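Long-range contacts in heavy metal cation tricomponent efflux pump ZneA(CzcA-like) (PDB 4K0J), which exports zinc ions in exchange for protons, as the inner-membrane RND component of a tricomponent heavy-metal efflux system: residues R83-F88 with T798-M803; V143-D148 with P312-V317; A391-I396 with T966-G971. All blocks are in the same frame, centred on the assembly; numbering follows the deposited sequence.

Contact 1 of 3, residues R83-F88 with T798-M803; sequences RSKSTF and TITREM
Lys85 lies against the methyls of Thr798 and Thr800. Its CB is 4.4 Å from Thr800 CG2. CG is anti to the backbone N (chi1 -161°), which lays it against both methyls, 3.6 Å from Thr798 CG2 and 3.7 Å from Thr800 CG2. CD stays 3.7 Å from Thr798 CG2. The chain then bends at chi3 (-57°), and CE turns toward Thr800 CG2 at 3.9 Å. Lys85 also packs on Pro603. The strands 79-87 and 788-802 are antiparallel neighbours in a six-stranded sheet. This sheet joins strands from the N-terminal and C-terminal halves of the RND chain. Ser86 and Ile799 form a hydrogen-bonded pair. Ile799 N gives a nearly straight bond to Ser86 O (2.9 Å, 168° at the hydrogen), and Ser86 N bonds back to Ile799 O. Helix 62-73 covers the face that carries Ser84, Ser86, Ile799 and Arg801. On that face Ser84 OG is 2.7 Å from Arg801 O and also bonds to Glu70 OE2 of helix 62-73, which forms a salt bridge with Arg801 NE. On the Lys85 face, Arg83 and Glu802 run side by side. Their polar ends bond elsewhere, Arg83 NH1 to Leu660 O and Glu802 OE1 to Tyr672 OH.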
# COMPACT_ATOMS: atom_id res chain seq x y z
N ARG C 83 5.94 -21.01 -12.38
CA ARG C 83 5.50 -22.09 -13.25
C ARG C 83 4.55 -21.57 -14.32
O ARG C 83 4.04 -20.45 -14.20
CB ARG C 83 4.81 -23.17 -12.43
CG ARG C 83 5.75 -24.25 -11.93
CD ARG C 83 5.79 -24.33 -10.42
NE ARG C 83 4.51 -24.74 -9.85
CZ ARG C 83 4.33 -25.02 -8.56
NH1 ARG C 83 5.34 -24.93 -7.72
NH2 ARG C 83 3.13 -25.39 -8.13
N SER C 84 4.30 -22.36 -15.35
CA SER C 84 3.38 -21.96 -16.41
C SER C 84 2.93 -23.13 -17.27
O SER C 84 3.67 -24.09 -17.47
CB SER C 84 4.02 -20.88 -17.29
OG SER C 84 5.24 -21.33 -17.86
N LYS C 85 1.70 -23.05 -17.78
CA LYS C 85 1.14 -24.13 -18.58
C LYS C 85 0.36 -23.61 -19.78
O LYS C 85 -0.51 -22.74 -19.65
CB LYS C 85 0.25 -25.02 -17.73
CG LYS C 85 -0.01 -26.37 -18.35
CD LYS C 85 -0.88 -27.23 -17.44
CE LYS C 85 -0.26 -27.40 -16.06
NZ LYS C 85 -1.11 -28.24 -15.17
N SER C 86 0.68 -24.16 -20.95
CA SER C 86 0.13 -23.67 -22.21
C SER C 86 -0.59 -24.78 -22.97
O SER C 86 -0.09 -25.91 -23.05
CB SER C 86 1.25 -23.10 -23.06
OG SER C 86 2.22 -22.47 -22.24
N THR C 87 -1.75 -24.44 -23.53
CA THR C 87 -2.63 -25.45 -24.11
C THR C 87 -3.82 -24.87 -24.88
O THR C 87 -4.03 -23.66 -24.91
CB THR C 87 -3.18 -26.40 -23.01
OG1 THR C 87 -4.14 -27.30 -23.60
CG2 THR C 87 -3.86 -25.59 -21.91
N PHE C 88 -4.58 -25.78 -25.49
CA PHE C 88 -5.83 -25.45 -26.16
C PHE C 88 -6.70 -24.65 -25.20
O PHE C 88 -6.97 -25.08 -24.07
CB PHE C 88 -6.55 -26.75 -26.59
CG PHE C 88 -7.91 -26.54 -27.21
CD1 PHE C 88 -8.03 -26.22 -28.56
CD2 PHE C 88 -9.07 -26.69 -26.46
CE1 PHE C 88 -9.29 -26.05 -29.13
CE2 PHE C 88 -10.32 -26.52 -27.03
CZ PHE C 88 -10.43 -26.19 -28.37
N THR C 798 -0.25 -30.24 -23.85
CA THR C 798 0.07 -29.35 -22.75
C THR C 798 1.57 -29.13 -22.64
O THR C 798 2.34 -30.09 -22.62
CB THR C 798 -0.46 -29.91 -21.42
OG1 THR C 798 -1.84 -29.53 -21.27
CG2 THR C 798 0.33 -29.37 -20.25
N ILE C 799 1.99 -27.87 -22.57
CA ILE C 799 3.41 -27.53 -22.41
C ILE C 799 3.63 -26.83 -21.08
O ILE C 799 3.12 -25.74 -20.85
CB ILE C 799 3.89 -26.60 -23.53
CG1 ILE C 799 3.61 -27.22 -24.90
CG2 ILE C 799 5.37 -26.30 -23.36
CD1 ILE C 799 3.57 -26.21 -26.03
N THR C 800 4.41 -27.45 -20.20
CA THR C 800 4.64 -26.89 -18.87
C THR C 800 6.07 -26.37 -18.70
O THR C 800 7.02 -27.15 -18.71
CB THR C 800 4.32 -27.90 -17.74
OG1 THR C 800 5.28 -28.96 -17.74
CG2 THR C 800 2.94 -28.49 -17.91
N ARG C 801 6.21 -25.06 -18.55
CA ARG C 801 7.53 -24.45 -18.36
C ARG C 801 7.68 -23.89 -16.94
O ARG C 801 6.88 -23.06 -16.50
CB ARG C 801 7.78 -23.36 -19.40
CG ARG C 801 9.00 -23.61 -20.27
CD ARG C 801 9.15 -22.56 -21.36
NE ARG C 801 9.60 -21.26 -20.84
CZ ARG C 801 10.84 -20.80 -20.93
NH1 ARG C 801 11.79 -21.53 -21.52
NH2 ARG C 801 11.15 -19.61 -20.44
N GLU C 802 8.70 -24.37 -16.24
CA GLU C 802 8.97 -23.94 -14.86
C GLU C 802 10.40 -23.45 -14.70
O GLU C 802 11.34 -24.18 -15.00
CB GLU C 802 8.72 -25.08 -13.88
CG GLU C 802 9.42 -24.91 -12.54
CD GLU C 802 9.20 -26.08 -11.61
OE1 GLU C 802 10.18 -26.54 -10.99
OE2 GLU C 802 8.04 -26.55 -11.51
N MET C 803 10.55 -22.22 -14.22
CA MET C 803 11.85 -21.58 -14.10
C MET C 803 12.57 -21.55 -15.44
O MET C 803 13.78 -21.78 -15.52
CB MET C 803 12.72 -22.28 -13.05
CG MET C 803 12.36 -21.92 -11.63
SD MET C 803 12.35 -20.14 -11.39
CE MET C 803 11.97 -20.04 -9.65

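Contact 2 of 3, residues V143-D148 with P312-V317; sequences VSKTRD and PKDVKV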
# COMPACT_ATOMS: atom_id res chain seq x y z
N VAL C 143 -30.33 -28.79 -7.31
CA VAL C 143 -31.18 -29.96 -7.54
C VAL C 143 -32.62 -29.60 -7.88
O VAL C 143 -33.14 -28.56 -7.45
CB VAL C 143 -31.19 -30.95 -6.37
CG1 VAL C 143 -29.80 -31.51 -6.13
CG2 VAL C 143 -31.76 -30.31 -5.12
N SER C 144 -33.23 -30.48 -8.65
CA SER C 144 -34.63 -30.38 -9.04
C SER C 144 -35.06 -31.73 -9.60
O SER C 144 -34.22 -32.56 -9.95
CB SER C 144 -34.81 -29.30 -10.11
OG SER C 144 -36.17 -29.22 -10.51
N LYS C 145 -36.36 -31.95 -9.68
CA LYS C 145 -36.88 -33.19 -10.24
C LYS C 145 -37.56 -32.91 -11.57
O LYS C 145 -37.63 -33.79 -12.44
CB LYS C 145 -37.86 -33.86 -9.26
CG LYS C 145 -37.20 -34.34 -7.97
CD LYS C 145 -38.16 -35.11 -7.09
CE LYS C 145 -37.43 -35.73 -5.90
NZ LYS C 145 -38.32 -36.53 -5.02
N THR C 146 -38.05 -31.68 -11.72
CA THR C 146 -38.87 -31.28 -12.86
C THR C 146 -38.16 -30.33 -13.81
O THR C 146 -38.57 -30.18 -14.97
CB THR C 146 -40.16 -30.58 -12.39
OG1 THR C 146 -39.84 -29.28 -11.89
CG2 THR C 146 -40.82 -31.39 -11.29
N ARG C 147 -37.10 -29.67 -13.34
CA ARG C 147 -36.45 -28.64 -14.14
C ARG C 147 -35.29 -29.17 -14.98
O ARG C 147 -34.59 -30.10 -14.58
CB ARG C 147 -35.96 -27.51 -13.25
CG ARG C 147 -36.06 -26.16 -13.92
CD ARG C 147 -36.42 -25.06 -12.93
NE ARG C 147 -37.65 -25.36 -12.20
CZ ARG C 147 -38.87 -25.03 -12.62
NH1 ARG C 147 -39.01 -24.39 -13.78
NH2 ARG C 147 -39.93 -25.34 -11.90
N ASP C 148 -35.11 -28.57 -16.16
CA ASP C 148 -34.11 -29.05 -17.11
C ASP C 148 -32.80 -28.29 -16.98
O ASP C 148 -32.79 -27.13 -16.59
CB ASP C 148 -34.64 -28.95 -18.53
CG ASP C 148 -35.20 -27.58 -18.84
OD1 ASP C 148 -36.33 -27.29 -18.40
OD2 ASP C 148 -34.51 -26.80 -19.52
N PRO C 312 -37.25 -20.78 -7.85
CA PRO C 312 -38.51 -21.49 -8.04
C PRO C 312 -38.56 -22.68 -7.10
O PRO C 312 -37.51 -23.17 -6.69
CB PRO C 312 -38.40 -21.99 -9.49
CG PRO C 312 -37.50 -21.03 -10.15
CD PRO C 312 -36.49 -20.65 -9.10
N LYS C 313 -39.76 -23.12 -6.76
CA LYS C 313 -39.91 -24.27 -5.90
C LYS C 313 -39.42 -25.53 -6.63
O LYS C 313 -39.37 -25.56 -7.86
CB LYS C 313 -41.36 -24.40 -5.43
CG LYS C 313 -41.65 -23.73 -4.09
CD LYS C 313 -41.05 -22.32 -3.98
CE LYS C 313 -41.81 -21.31 -4.83
NZ LYS C 313 -41.24 -19.94 -4.74
N ASP C 314 -39.06 -26.55 -5.85
CA ASP C 314 -38.37 -27.74 -6.38
C ASP C 314 -37.15 -27.35 -7.20
O ASP C 314 -36.86 -27.94 -8.23
CB ASP C 314 -39.30 -28.65 -7.19
CG ASP C 314 -38.70 -30.02 -7.43
OD1 ASP C 314 -38.65 -30.83 -6.48
OD2 ASP C 314 -38.26 -30.29 -8.57
N VAL C 315 -36.47 -26.31 -6.73
CA VAL C 315 -35.13 -26.00 -7.16
C VAL C 315 -34.42 -25.58 -5.89
O VAL C 315 -34.68 -24.52 -5.33
CB VAL C 315 -35.08 -24.87 -8.21
CG1 VAL C 315 -33.70 -24.26 -8.28
CG2 VAL C 315 -35.50 -25.41 -9.57
N LYS C 316 -33.54 -26.45 -5.41
CA LYS C 316 -32.88 -26.20 -4.14
C LYS C 316 -31.37 -26.25 -4.32
O LYS C 316 -30.83 -27.17 -4.93
CB LYS C 316 -33.33 -27.23 -3.09
CG LYS C 316 -34.81 -27.15 -2.74
CD LYS C 316 -35.15 -25.81 -2.10
CE LYS C 316 -36.62 -25.72 -1.70
NZ LYS C 316 -37.53 -25.66 -2.87
N VAL C 317 -30.69 -25.23 -3.81
CA VAL C 317 -29.23 -25.25 -3.76
C VAL C 317 -28.83 -26.11 -2.58
O VAL C 317 -29.14 -25.80 -1.43
CB VAL C 317 -28.62 -23.84 -3.64
CG1 VAL C 317 -29.49 -22.94 -2.80
CG2 VAL C 317 -27.23 -23.92 -3.04
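Asp314 reaches across to the turn at Ser144-Arg147 and gathers several of its polar groups on one carboxylate oxygen, OD2. Asp314 has a positive phi (52°), a left-handed backbone conformation. Its CG is anti to the backbone N (chi1 -166°), on the way across to the turn. Lys145 N gives OD2 a nearly straight bond of 2.8 Å, on the syn side and somewhat out of the carboxylate plane. Thr146 N adds a weak bond to OD2. Ser144 OG is close to two acceptors, Asp314 O at 2.7 Å and Asp314 OD2 at 3.0 Å. The same hydroxyl accepts from Arg147 N at 3.0 Å, which makes an ST motif. The serine thus ties its own turn together while it faces the aspartate. Next to this cluster the backbones pair as a short antiparallel bridge. Val143 N bonds to Lys316 O at 2.9 Å, and Lys316 N bonds to Val143 O at 3.0 Å. Val143 CG2 also lies against Lys316 CB, the two side chains crossing at about a right angle. On the other flank, Arg147 crosses Val315 at about a right angle. Val315 CG2 is at the guanidinium edge, 3.4 Å from Arg147 NE, and Pro312 CB lies over one guanidinium face. The contact is on the protein surface. It fastens the turn between strand 135-143 and helix 149-164 to strand 316-319 and the loop before it, which follows helix 292-310. Leu155 of helix 149-164 packs on Arg147, Pro312 and Val315, while Asp148 is the N-cap of that helix.

Contact 3 of 3, residues A391-I396 with T966-G971; sequences AIDFGI and TVAALG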
# COMPACT_ATOMS: atom_id res chain seq x y z
N ALA C 391 -3.56 -28.93 21.39
CA ALA C 391 -2.30 -29.53 21.84
C ALA C 391 -1.69 -28.81 23.04
O ALA C 391 -0.48 -28.88 23.25
CB ALA C 391 -1.31 -29.60 20.69
N ILE C 392 -2.52 -28.12 23.82
CA ILE C 392 -2.05 -27.50 25.05
C ILE C 392 -2.07 -28.55 26.15
O ILE C 392 -2.97 -29.37 26.22
CB ILE C 392 -2.93 -26.30 25.44
CG1 ILE C 392 -3.05 -25.32 24.27
CG2 ILE C 392 -2.36 -25.58 26.66
CD1 ILE C 392 -1.72 -24.80 23.78
N ASP C 393 -1.06 -28.52 27.02
CA ASP C 393 -0.87 -29.56 28.01
C ASP C 393 -1.72 -29.36 29.26
O ASP C 393 -2.07 -30.32 29.94
CB ASP C 393 0.61 -29.66 28.39
CG ASP C 393 0.99 -31.01 28.97
OD1 ASP C 393 0.11 -31.73 29.48
OD2 ASP C 393 2.19 -31.35 28.91
N PHE C 394 -2.05 -28.10 29.57
CA PHE C 394 -2.77 -27.76 30.80
C PHE C 394 -2.02 -28.17 32.06
O PHE C 394 -1.70 -27.33 32.90
CB PHE C 394 -4.18 -28.36 30.81
CG PHE C 394 -5.19 -27.55 30.05
CD1 PHE C 394 -6.45 -28.06 29.78
CD2 PHE C 394 -4.88 -26.27 29.61
CE1 PHE C 394 -7.38 -27.32 29.09
CE2 PHE C 394 -5.81 -25.53 28.91
CZ PHE C 394 -7.06 -26.05 28.66
N GLY C 395 -1.73 -29.46 32.18
CA GLY C 395 -0.97 -29.96 33.30
C GLY C 395 0.49 -29.52 33.29
O GLY C 395 1.26 -29.91 34.16
N ILE C 396 0.86 -28.71 32.30
CA ILE C 396 2.20 -28.15 32.24
C ILE C 396 2.15 -26.68 32.64
O ILE C 396 3.18 -26.04 32.84
CB ILE C 396 2.81 -28.29 30.83
CG1 ILE C 396 4.33 -28.45 30.90
CG2 ILE C 396 2.43 -27.11 29.95
CD1 ILE C 396 4.99 -28.64 29.56
N THR C 966 2.92 -36.03 36.53
CA THR C 966 1.65 -36.69 36.28
C THR C 966 0.66 -35.77 35.57
O THR C 966 0.11 -36.13 34.53
CB THR C 966 1.01 -37.21 37.58
OG1 THR C 966 1.89 -38.16 38.18
CG2 THR C 966 -0.31 -37.88 37.27
N VAL C 967 0.44 -34.58 36.13
CA VAL C 967 -0.48 -33.64 35.50
C VAL C 967 -0.03 -33.27 34.10
O VAL C 967 -0.84 -33.16 33.18
CB VAL C 967 -0.69 -32.36 36.34
CG1 VAL C 967 -1.57 -32.65 37.54
CG2 VAL C 967 0.65 -31.79 36.78
N ALA C 968 1.28 -33.10 33.92
CA ALA C 968 1.81 -32.75 32.61
C ALA C 968 1.71 -33.93 31.64
O ALA C 968 1.83 -33.75 30.44
CB ALA C 968 3.24 -32.26 32.73
N ALA C 969 1.48 -35.12 32.17
CA ALA C 969 1.44 -36.32 31.34
C ALA C 969 0.05 -36.92 31.23
O ALA C 969 -0.13 -37.97 30.62
CB ALA C 969 2.42 -37.36 31.86
N LEU C 970 -0.94 -36.25 31.83
CA LEU C 970 -2.33 -36.71 31.71
C LEU C 970 -3.18 -35.69 30.97
O LEU C 970 -4.30 -35.99 30.57
CB LEU C 970 -2.93 -37.01 33.08
CG LEU C 970 -2.44 -38.28 33.78
CD1 LEU C 970 -3.44 -38.74 34.82
CD2 LEU C 970 -2.16 -39.38 32.78
N GLY C 971 -2.64 -34.49 30.79
CA GLY C 971 -3.32 -33.47 30.02
C GLY C 971 -3.26 -33.77 28.54
O GLY C 971 -4.08 -33.29 27.76
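Asp393 faces helix 958-970, and its carboxylate meets the backbone carbonyl of Ala968. Asp393 OD1 is 2.8 Å and OD2 is 2.9 Å from Ala968 O. Carboxylate and carbonyl oxygens are both acceptors, so this is no hydrogen bond, and at 3.0 Å resolution the short spacing is doubtful. Asp393 CG is anti to its backbone N (chi1 -157°), on the helix side. Two glycines bring the backbones together. Gly395 CA approaches Val967 O at 3.2 Å in a nearly straight CA-H...O contact. Gly971 CA makes a similar one with Asp393 O, at 3.4 Å. Neither glycine has a beta carbon between the chains, and Gly395 CA lies only 4.0 Å from Ala968 CA. Gly395 O is flanked by two methyls, Val967 CG2 at 3.3 Å and Ala968 CB at 3.4 Å. Ile396 CG1 touches Ala968 CB more loosely, at 4.4 Å. The sequence Asp393-Phe394-Gly395 belongs to the acidic transmembrane motif of heavy-metal RND pumps, unrelated to the DFG of protein kinases. Aspartates of this motif are thought to take part in proton coupling in relatives, which is consistent with the antiport carried out here. Asp399, further along in helix 399-411, packs on Val967 and Ala968. The loop 391-396 runs between helices 386-389 and 399-411, inside the membrane domain. Val993 of helix 986-997 touches Asp393, and Leu997 touches Ala968. Helix 323-353 packs on Val967 through Val345 and Val348, and helix 463-479 covers Ile392.

From the N terminus, the chain passes a transmembrane helix before strand 79-87 opens contact 1. Contact 2 follows and closes early: residues 312-317 return to 143-148 after a loop of 163 residues. It is nested inside contact 1. Residues 391-396 then open contact 3 in the membrane domain. Contact 1 closes at 798-803, and contact 3 closes later at 966-971, so these two cross. Contacts 2 and 3 are in series. Contacts 1 and 3 join early and late parts of the chain, one in a sheet and one among transmembrane helices, with centres about 51 Å apart. Contact 2 ties together parts of the N-terminal half alone. None of the three touches another.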